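Malonate decarboxylase subunit alpha (Acinetobacter baumannii ATCC 17978, PDB 6MPR) probably transfers the acyl carrier protein from its acetyl thioester to malonate, as the transferase subunit of a malonate decarboxylase. Local coordinates at residues D47-L52 and A80-D85; T54-G59 and P156-S161; L90-P95 and D104-G109. All coordinates share one frame; numbering follows the deposited sequence. Where two conformers were deposited one is given.

Contact 1: residues D47-L52 and A80-D85; sequences DIIKVL and AQTNPD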
loop_
_atom_site.group_PDB
_atom_site.type_symbol
_atom_site.label_atom_id
_atom_site.label_comp_id
_atom_site.label_asym_id
_atom_site.label_seq_id
_atom_site.Cartn_x
_atom_site.Cartn_y
_atom_site.Cartn_z
ATOM N N ASP A 47 -12.831 -1.536 36.241
ATOM C CA ASP A 47 -13.586 -0.335 35.903
ATOM C C ASP A 47 -13.716 -0.095 34.404
ATOM O O ASP A 47 -14.088 1.008 33.993
ATOM C CB ASP A 47 -12.942 0.890 36.555
ATOM C CG ASP A 47 -12.911 0.795 38.065
ATOM O OD1 ASP A 47 -13.873 0.255 38.661
ATOM O OD2 ASP A 47 -11.921 1.261 38.657
ATOM N N ILE A 48 -13.443 -1.103 33.582
ATOM C CA ILE A 48 -13.346 -0.893 32.140
ATOM C C ILE A 48 -14.697 -0.508 31.538
ATOM O O ILE A 48 -14.762 0.341 30.644
ATOM C CB ILE A 48 -12.744 -2.146 31.471
ATOM C CG1 ILE A 48 -12.510 -1.921 29.963
ATOM C CG2 ILE A 48 -13.619 -3.382 31.703
ATOM C CD1 ILE A 48 -11.533 -0.816 29.647
ATOM N N ILE A 49 -15.796 -1.101 32.017
ATOM C CA ILE A 49 -17.092 -0.852 31.379
ATOM C C ILE A 49 -17.526 0.592 31.590
ATOM O O ILE A 49 -17.958 1.271 30.651
ATOM C CB ILE A 49 -18.157 -1.835 31.887
ATOM C CG1 ILE A 49 -17.925 -3.222 31.282
ATOM C CG2 ILE A 49 -19.554 -1.306 31.528
ATOM C CD1 ILE A 49 -18.614 -4.349 32.036
ATOM N N LYS A 50 -17.394 1.090 32.816
ATOM C CA LYS A 50 -17.734 2.478 33.091
ATOM C C LYS A 50 -16.854 3.420 32.287
ATOM O O LYS A 50 -17.323 4.447 31.787
ATOM C CB LYS A 50 -17.605 2.769 34.588
ATOM C CG LYS A 50 -17.970 4.193 34.977
ATOM C CD LYS A 50 -19.483 4.405 34.953
ATOM C CE LYS A 50 -19.867 5.793 35.429
ATOM N NZ LYS A 50 -21.344 5.969 35.446
ATOM N N VAL A 51 -15.574 3.077 32.130
ATOM C CA VAL A 51 -14.688 3.967 31.389
ATOM C C VAL A 51 -15.030 3.949 29.896
ATOM O O VAL A 51 -15.001 4.994 29.235
ATOM C CB VAL A 51 -13.214 3.601 31.653
ATOM C CG1 VAL A 51 -12.305 4.377 30.709
ATOM C CG2 VAL A 51 -12.845 3.899 33.113
ATOM N N LEU A 52 -15.364 2.769 29.335
ATOM C CA LEU A 52 -15.826 2.721 27.941
ATOM C C LEU A 52 -17.061 3.592 27.730
ATOM O O LEU A 52 -17.163 4.302 26.723
ATOM C CB LEU A 52 -16.127 1.278 27.509
ATOM C CG LEU A 52 -14.934 0.335 27.361
ATOM C CD1 LEU A 52 -15.385 -1.085 27.024
ATOM C CD2 LEU A 52 -13.956 0.827 26.294
ATOM N N ALA A 80 -19.329 -5.134 24.691
ATOM C CA ALA A 80 -20.624 -5.795 24.561
ATOM C C ALA A 80 -21.419 -5.822 25.860
ATOM O O ALA A 80 -22.596 -6.195 25.821
ATOM C CB ALA A 80 -20.429 -7.222 24.041
ATOM N N GLN A 81 -20.818 -5.450 26.999
ATOM C CA GLN A 81 -21.513 -5.361 28.279
ATOM C C GLN A 81 -21.900 -3.933 28.658
ATOM O O GLN A 81 -22.487 -3.728 29.730
ATOM C CB GLN A 81 -20.655 -5.967 29.393
ATOM C CG GLN A 81 -20.351 -7.438 29.198
ATOM C CD GLN A 81 -21.617 -8.277 29.111
ATOM O OE1 GLN A 81 -22.528 -8.132 29.930
ATOM N NE2 GLN A 81 -21.684 -9.152 28.109
ATOM N N THR A 82 -21.605 -2.949 27.812
ATOM C CA THR A 82 -22.002 -1.579 28.117
ATOM C C THR A 82 -23.508 -1.401 27.940
ATOM O O THR A 82 -24.201 -2.223 27.327
ATOM C CB THR A 82 -21.239 -0.579 27.235
ATOM O OG1 THR A 82 -21.486 -0.862 25.849
ATOM C CG2 THR A 82 -19.741 -0.644 27.508
ATOM N N ASN A 83 -24.000 -0.306 28.500
ATOM C CA ASN A 83 -25.419 0.030 28.492
ATOM C C ASN A 83 -25.804 0.581 27.124
ATOM O O ASN A 83 -25.272 1.621 26.716
ATOM C CB ASN A 83 -25.687 1.059 29.576
ATOM C CG ASN A 83 -27.174 1.362 29.765
ATOM O OD1 ASN A 83 -28.000 1.102 28.891
ATOM N ND2 ASN A 83 -27.505 1.942 30.909
ATOM N N PRO A 84 -26.696 -0.071 26.379
ATOM C CA PRO A 84 -27.042 0.456 25.046
ATOM C C PRO A 84 -27.818 1.771 25.093
ATOM O O PRO A 84 -27.904 2.446 24.061
ATOM C CB PRO A 84 -27.873 -0.676 24.418
ATOM C CG PRO A 84 -27.546 -1.898 25.241
ATOM C CD PRO A 84 -27.314 -1.381 26.628
ATOM N N ASP A 85 -28.377 2.168 26.243
ATOM C CA ASP A 85 -28.942 3.513 26.350
ATOM C C ASP A 85 -27.862 4.585 26.364
ATOM O O ASP A 85 -28.161 5.763 26.124
ATOM C CB ASP A 85 -29.793 3.640 27.610
ATOM C CG ASP A 85 -31.016 2.763 27.570
ATOM O OD1 ASP A 85 -31.571 2.578 26.470
ATOM O OD2 ASP A 85 -31.412 2.259 28.637
#
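Ile49 reaches from the first turn of helix 48-55 to Gln81 and Thr82 in the loop that follows helix 73-79. At its CB the side chain divides. The CG2 branch lies anti to the backbone N and meets the methyl of Thr82, with 4.1 Å between Ile49 CG2 and Thr82 CG2. The other branch runs through CG1, and its extended chi2 (161°) carries the terminal methyl onward until Ile49 CD1 rests 3.7 Å from Gln81 CB, where the two side chains meet at a slant. Helices 48-55 and 73-79 belong to successive connections between parallel strands (42-43 to 61-64, then 61-64 to 90-94), consistent with the Rossmann-like clan to which the family belongs, and Ile48 packs against Phe74, Leu75 and Ser78 of helix 73-79. One turn on from Ile49, Leu52 adds its CB to the same methyl, 4.1 Å from Thr82 CG2. Thr82 OG1 hydrogen-bonds Leu79 O, at the end of helix 73-79, and this leaves the methyl to face helix 48-55. Past Thr82, Asn83 N is hydrogen-bonded to Glu53 OE1, and Asn83 OD1 accepts from Asp85 N (2.9 Å) in an Asx turn, the donor lying well above the carbonyl plane.

Contact 2: residues T54-G59 and P156-S161; sequences TLITPG and PNVVLS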
loop_
_atom_site.group_PDB
_atom_site.type_symbol
_atom_site.label_atom_id
_atom_site.label_comp_id
_atom_site.label_asym_id
_atom_site.label_seq_id
_atom_site.Cartn_x
_atom_site.Cartn_y
_atom_site.Cartn_z
ATOM N N THR A 54 -17.751 6.201 29.217
ATOM C CA THR A 54 -17.350 7.589 29.400
ATOM C C THR A 54 -16.582 8.112 28.195
ATOM O O THR A 54 -16.753 9.271 27.801
ATOM C CB THR A 54 -16.474 7.721 30.657
ATOM O OG1 THR A 54 -17.157 7.168 31.777
ATOM C CG2 THR A 54 -16.120 9.179 30.936
ATOM N N LEU A 55 -15.727 7.275 27.606
ATOM C CA LEU A 55 -14.847 7.696 26.521
ATOM C C LEU A 55 -15.483 7.560 25.142
ATOM O O LEU A 55 -15.074 8.262 24.205
ATOM C CB LEU A 55 -13.550 6.883 26.557
ATOM C CG LEU A 55 -12.696 7.118 27.801
ATOM C CD1 LEU A 55 -11.519 6.191 27.780
ATOM C CD2 LEU A 55 -12.228 8.563 27.852
ATOM N N ILE A 56 -16.438 6.659 24.986
ATOM C CA ILE A 56 -17.101 6.423 23.705
ATOM C C ILE A 56 -18.429 7.159 23.711
ATOM O O ILE A 56 -19.082 7.285 24.756
ATOM C CB ILE A 56 -17.303 4.918 23.443
ATOM C CG1 ILE A 56 -15.978 4.159 23.559
ATOM C CG2 ILE A 56 -17.940 4.681 22.068
ATOM C CD1 ILE A 56 -16.149 2.669 23.401
ATOM N N THR A 57 -18.808 7.695 22.554
ATOM C CA THR A 57 -20.015 8.485 22.340
ATOM C C THR A 57 -20.862 7.804 21.267
ATOM O O THR A 57 -20.300 7.224 20.332
ATOM C CB THR A 57 -19.637 9.910 21.890
ATOM O OG1 THR A 57 -18.639 10.438 22.775
ATOM C CG2 THR A 57 -20.838 10.866 21.892
ATOM N N PRO A 58 -22.189 7.862 21.353
ATOM C CA PRO A 58 -23.007 7.265 20.290
ATOM C C PRO A 58 -22.633 7.829 18.926
ATOM O O PRO A 58 -22.317 9.015 18.784
ATOM C CB PRO A 58 -24.435 7.648 20.683
ATOM C CG PRO A 58 -24.380 7.850 22.147
ATOM C CD PRO A 58 -23.013 8.378 22.460
ATOM N N GLY A 59 -22.668 6.962 17.908
ATOM C CA GLY A 59 -22.274 7.354 16.568
ATOM C C GLY A 59 -20.782 7.326 16.302
ATOM O O GLY A 59 -20.371 7.525 15.151
ATOM N N PRO A 156 -11.041 7.435 12.545
ATOM C CA PRO A 156 -11.629 6.775 13.716
ATOM C C PRO A 156 -11.687 7.705 14.916
ATOM O O PRO A 156 -10.771 8.496 15.168
ATOM C CB PRO A 156 -10.687 5.590 13.966
ATOM C CG PRO A 156 -9.355 6.082 13.469
ATOM C CD PRO A 156 -9.672 6.963 12.267
ATOM N N ASN A 157 -12.792 7.610 15.652
ATOM C CA ASN A 157 -12.952 8.349 16.906
ATOM C C ASN A 157 -12.362 7.618 18.098
ATOM O O ASN A 157 -11.931 8.267 19.069
ATOM C CB ASN A 157 -14.433 8.602 17.191
ATOM C CG ASN A 157 -15.100 9.387 16.099
ATOM O OD1 ASN A 157 -15.977 8.881 15.399
ATOM N ND2 ASN A 157 -14.707 10.650 15.956
ATOM N N VAL A 158 -12.359 6.284 18.055
ATOM C CA VAL A 158 -11.897 5.429 19.141
ATOM C C VAL A 158 -11.175 4.247 18.510
ATOM O O VAL A 158 -11.625 3.701 17.497
ATOM C CB VAL A 158 -13.065 4.925 20.019
ATOM C CG1 VAL A 158 -12.554 3.993 21.131
ATOM C CG2 VAL A 158 -13.865 6.104 20.590
ATOM N N VAL A 159 -10.052 3.858 19.096
ATOM C CA VAL A 159 -9.363 2.633 18.705
ATOM C C VAL A 159 -9.171 1.766 19.942
ATOM O O VAL A 159 -8.630 2.232 20.953
ATOM C CB VAL A 159 -8.017 2.929 18.021
ATOM C CG1 VAL A 159 -7.322 1.631 17.651
ATOM C CG2 VAL A 159 -8.227 3.785 16.762
ATOM N N LEU A 160 -9.608 0.506 19.848
ATOM C CA LEU A 160 -9.529 -0.492 20.921
ATOM C C LEU A 160 -8.574 -1.583 20.449
ATOM O O LEU A 160 -8.904 -2.362 19.544
ATOM C CB LEU A 160 -10.910 -1.068 21.234
ATOM C CG LEU A 160 -12.015 -0.067 21.570
ATOM C CD1 LEU A 160 -13.350 -0.823 21.767
ATOM C CD2 LEU A 160 -11.629 0.725 22.817
ATOM N N SER A 161 -7.382 -1.633 21.048
ATOM C CA SER A 161 -6.296 -2.469 20.555
ATOM C C SER A 161 -5.721 -3.297 21.692
ATOM O O SER A 161 -6.082 -3.134 22.858
ATOM C CB SER A 161 -5.177 -1.625 19.917
ATOM O OG SER A 161 -5.620 -0.986 18.741
HETATM O O HOH W 1 -18.454 9.339 13.929
#
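This is a small, buried apolar contact, helped by one bridging water, between the chain leaving helix 48-55 and the start of strand 158-163, a central strand of the parallel sheet. Its substance is Ile56 against Val158. Ile56, the first residue to leave the helical conformation, brings its CG1 methylene to 4.1 Å from Val158 CG2, the two side chains crossing at about a right angle. The CB of Val158 points at the helix end, and with its CG1 anti to the backbone N (chi1 178°) the CG2 methyl is the branch that meets Ile56. The same methyl comes 4.4 Å from Leu55 O, a loose approach to the last helical carbonyl.

Beyond Ile56 and just before Val158, the two segments are joined through a water. It donates to Gly59 O and to Asn157 OD1, each 2.9 Å away, so both of its hydrogens are spent on the bridge. Asn157 OD1 also accepts from Lys61 N, which ties the amide to the beginning of strand 61-64. Gly59 holds a positive phi (83°), a conformation well suited to glycine.

The backbone of Val158 hydrogen-bonds to Lys61 and Val63, and that of Asn157 to Ile194 at the head of strand 194-199. Val159 points the other way from Val158 and packs on Ala188 of helix 181-189, which lies on that face of the sheet. Helix 48-55 lies on the other, where its Leu52 meets Leu160, and helix 22-34 lies behind it, with Leu31 and Ala34 against Leu55.

Contact 3: residues L90-P95 and D104-G109; sequences LHMIMP and DLFEKG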
loop_
_atom_site.group_PDB
_atom_site.type_symbol
_atom_site.label_atom_id
_atom_site.label_comp_id
_atom_site.label_asym_id
_atom_site.label_seq_id
_atom_site.Cartn_x
_atom_site.Cartn_y
_atom_site.Cartn_z
ATOM N N LEU A 90 -22.982 2.751 17.307
ATOM C CA LEU A 90 -21.553 2.684 17.046
ATOM C C LEU A 90 -21.303 2.214 15.619
ATOM O O LEU A 90 -21.982 1.320 15.114
ATOM C CB LEU A 90 -20.861 1.747 18.044
ATOM C CG LEU A 90 -20.845 2.215 19.502
ATOM C CD1 LEU A 90 -19.872 1.411 20.341
ATOM C CD2 LEU A 90 -20.550 3.726 19.589
ATOM N N HIS A 91 -20.339 2.836 14.964
ATOM C CA HIS A 91 -19.929 2.456 13.617
ATOM C C HIS A 91 -18.637 1.677 13.809
ATOM O O HIS A 91 -17.584 2.259 14.088
ATOM C CB HIS A 91 -19.761 3.695 12.739
ATOM C CG HIS A 91 -19.301 3.417 11.340
ATOM N ND1 HIS A 91 -19.370 4.368 10.349
ATOM C CD2 HIS A 91 -18.751 2.318 10.768
ATOM C CE1 HIS A 91 -18.900 3.865 9.219
ATOM N NE2 HIS A 91 -18.507 2.623 9.449
ATOM N N MET A 92 -18.729 0.353 13.714
ATOM C CA MET A 92 -17.558 -0.477 13.967
ATOM C C MET A 92 -16.715 -0.577 12.714
ATOM O O MET A 92 -17.235 -0.735 11.600
ATOM C CB MET A 92 -17.963 -1.877 14.432
ATOM C CG MET A 92 -18.868 -1.869 15.660
ATOM S SD MET A 92 -18.202 -0.934 17.065
ATOM C CE MET A 92 -16.686 -1.859 17.371
ATOM N N ILE A 93 -15.402 -0.490 12.908
ATOM C CA ILE A 93 -14.416 -0.621 11.845
ATOM C C ILE A 93 -13.492 -1.749 12.266
ATOM O O ILE A 93 -12.721 -1.601 13.224
ATOM C CB ILE A 93 -13.644 0.682 11.601
ATOM C CG1 ILE A 93 -14.616 1.791 11.209
ATOM C CG2 ILE A 93 -12.615 0.494 10.479
ATOM C CD1 ILE A 93 -14.044 3.195 11.301
ATOM N N MET A 94 -13.581 -2.888 11.566
ATOM C CA MET A 94 -12.869 -4.063 12.044
ATOM C C MET A 94 -12.169 -4.775 10.900
ATOM O O MET A 94 -12.832 -5.214 9.958
ATOM C CB MET A 94 -13.834 -5.015 12.741
ATOM C CG MET A 94 -14.580 -4.369 13.925
ATOM S SD MET A 94 -15.620 -5.544 14.794
ATOM C CE MET A 94 -14.344 -6.526 15.564
ATOM N N PRO A 95 -10.842 -4.919 10.946
ATOM C CA PRO A 95 -10.170 -5.696 9.895
ATOM C C PRO A 95 -10.709 -7.112 9.801
ATOM O O PRO A 95 -10.910 -7.627 8.701
ATOM C CB PRO A 95 -8.695 -5.662 10.326
ATOM C CG PRO A 95 -8.585 -4.363 11.114
ATOM C CD PRO A 95 -9.890 -4.263 11.862
ATOM N N ASP A 104 -22.444 -9.782 18.653
ATOM C CA ASP A 104 -23.366 -9.452 19.738
ATOM C C ASP A 104 -23.587 -7.942 19.854
ATOM O O ASP A 104 -24.668 -7.502 20.270
ATOM C CB ASP A 104 -22.852 -9.997 21.075
ATOM C CG ASP A 104 -22.787 -11.531 21.126
ATOM O OD1 ASP A 104 -23.296 -12.222 20.210
ATOM O OD2 ASP A 104 -22.201 -12.049 22.103
ATOM N N LEU A 105 -22.588 -7.130 19.480
ATOM C CA LEU A 105 -22.762 -5.673 19.526
ATOM C C LEU A 105 -23.955 -5.220 18.693
ATOM O O LEU A 105 -24.662 -4.272 19.064
ATOM C CB LEU A 105 -21.502 -4.967 19.027
ATOM C CG LEU A 105 -20.236 -5.168 19.849
ATOM C CD1 LEU A 105 -19.022 -4.661 19.072
ATOM C CD2 LEU A 105 -20.372 -4.467 21.214
ATOM N N PHE A 106 -24.175 -5.863 17.547
ATOM C CA PHE A 106 -25.280 -5.463 16.683
ATOM C C PHE A 106 -26.597 -6.027 17.179
ATOM O O PHE A 106 -27.604 -5.311 17.218
ATOM C CB PHE A 106 -24.982 -5.892 15.247
ATOM C CG PHE A 106 -23.720 -5.264 14.704
ATOM C CD1 PHE A 106 -22.477 -5.853 14.920
ATOM C CD2 PHE A 106 -23.774 -4.068 14.012
ATOM C CE1 PHE A 106 -21.310 -5.260 14.440
ATOM C CE2 PHE A 106 -22.626 -3.471 13.532
ATOM C CZ PHE A 106 -21.381 -4.075 13.745
ATOM N N GLU A 107 -26.603 -7.293 17.592
ATOM C CA GLU A 107 -27.801 -7.856 18.204
ATOM C C GLU A 107 -28.262 -7.023 19.390
ATOM O O GLU A 107 -29.464 -6.799 19.569
ATOM C CB GLU A 107 -27.528 -9.292 18.632
ATOM C CG GLU A 107 -28.758 -10.056 19.050
ATOM C CD GLU A 107 -28.443 -11.507 19.315
ATOM O OE1 GLU A 107 -27.428 -11.994 18.770
ATOM O OE2 GLU A 107 -29.198 -12.156 20.070
ATOM N N LYS A 108 -27.323 -6.532 20.199
ATOM C CA LYS A 108 -27.678 -5.826 21.425
ATOM C C LYS A 108 -28.007 -4.349 21.205
ATOM O O LYS A 108 -28.365 -3.665 22.170
ATOM C CB LYS A 108 -26.539 -5.948 22.449
ATOM C CG LYS A 108 -26.343 -7.345 23.015
ATOM C CD LYS A 108 -25.182 -7.409 23.992
ATOM C CE LYS A 108 -25.263 -8.677 24.833
ATOM N NZ LYS A 108 -24.119 -8.799 25.768
ATOM N N GLY A 109 -27.886 -3.833 19.985
ATOM C CA GLY A 109 -28.196 -2.439 19.753
ATOM C C GLY A 109 -27.097 -1.480 20.134
ATOM O O GLY A 109 -27.349 -0.272 20.226
#
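Met92 of strand 90-94 packs against two consecutive residues of helix 100-107, Leu105 and Phe106. Its inner part serves the ring: Met92 CG is 3.9 Å from Phe106 CZ and Met92 CB 4.1 Å from the same carbon, so the far end of the phenyl group rests on the root of the methionine at a slant. The outer part serves the leucine. Bends at chi2 (-54°) and chi3 (-61°) curl the thioether round and bring Met92 CE to 4.0 Å from Leu105 CD1, the two side chains crossing at about a right angle.

A second layer closes round this group. Leu79 of helix 73-79 touches both Met92 and Leu105, Ala111 touches both Met92 and Phe106, and Leu64 and Leu114 come from the strands next to strand 90-94. The segments belong to a beta-alpha-beta crossover, strand 90-94 leading through helix 100-107 to the parallel strand 111-116, whose Lys113 is hydrogen-bonded to Met92 through the backbone. The helix ends in a Schellman motif, where Gly109 N reaches Phe106 O at 3.1 Å, and Asp104 and Glu107 of the same helix both form salt bridges with Arg125.

The closest approaches are all between carbons, with no hydrogen bond across the contact. The attraction is therefore dispersive and hydrophobic, so the relative placement of strand and helix probably rests on fit and on the backbone hydrogen bonds of the sheet.

From the N terminus, 47-52 opens contact 1 and 54-59, at the far end of the same helix, opens contact 2. The loop of contact 1 closes first, at 80-85. Contact 2 waits until 156-161, so the two cross. Contact 3 opens and closes after contact 1 has closed and before contact 2 does, within the latter's span. The three also adjoin in space: contacts 1 and 2 share helix 48-55, Leu90 meets Ile56 between 2 and 3, and Lys108 NZ approaches Ala80 O at 3.0 Å, joining 1 and 3. Contact 1 joins helix 48-55 to the loop after helix 73-79, while contacts 2 and 3 join the end of helix 48-55 and helix 100-107 to the parallel sheet.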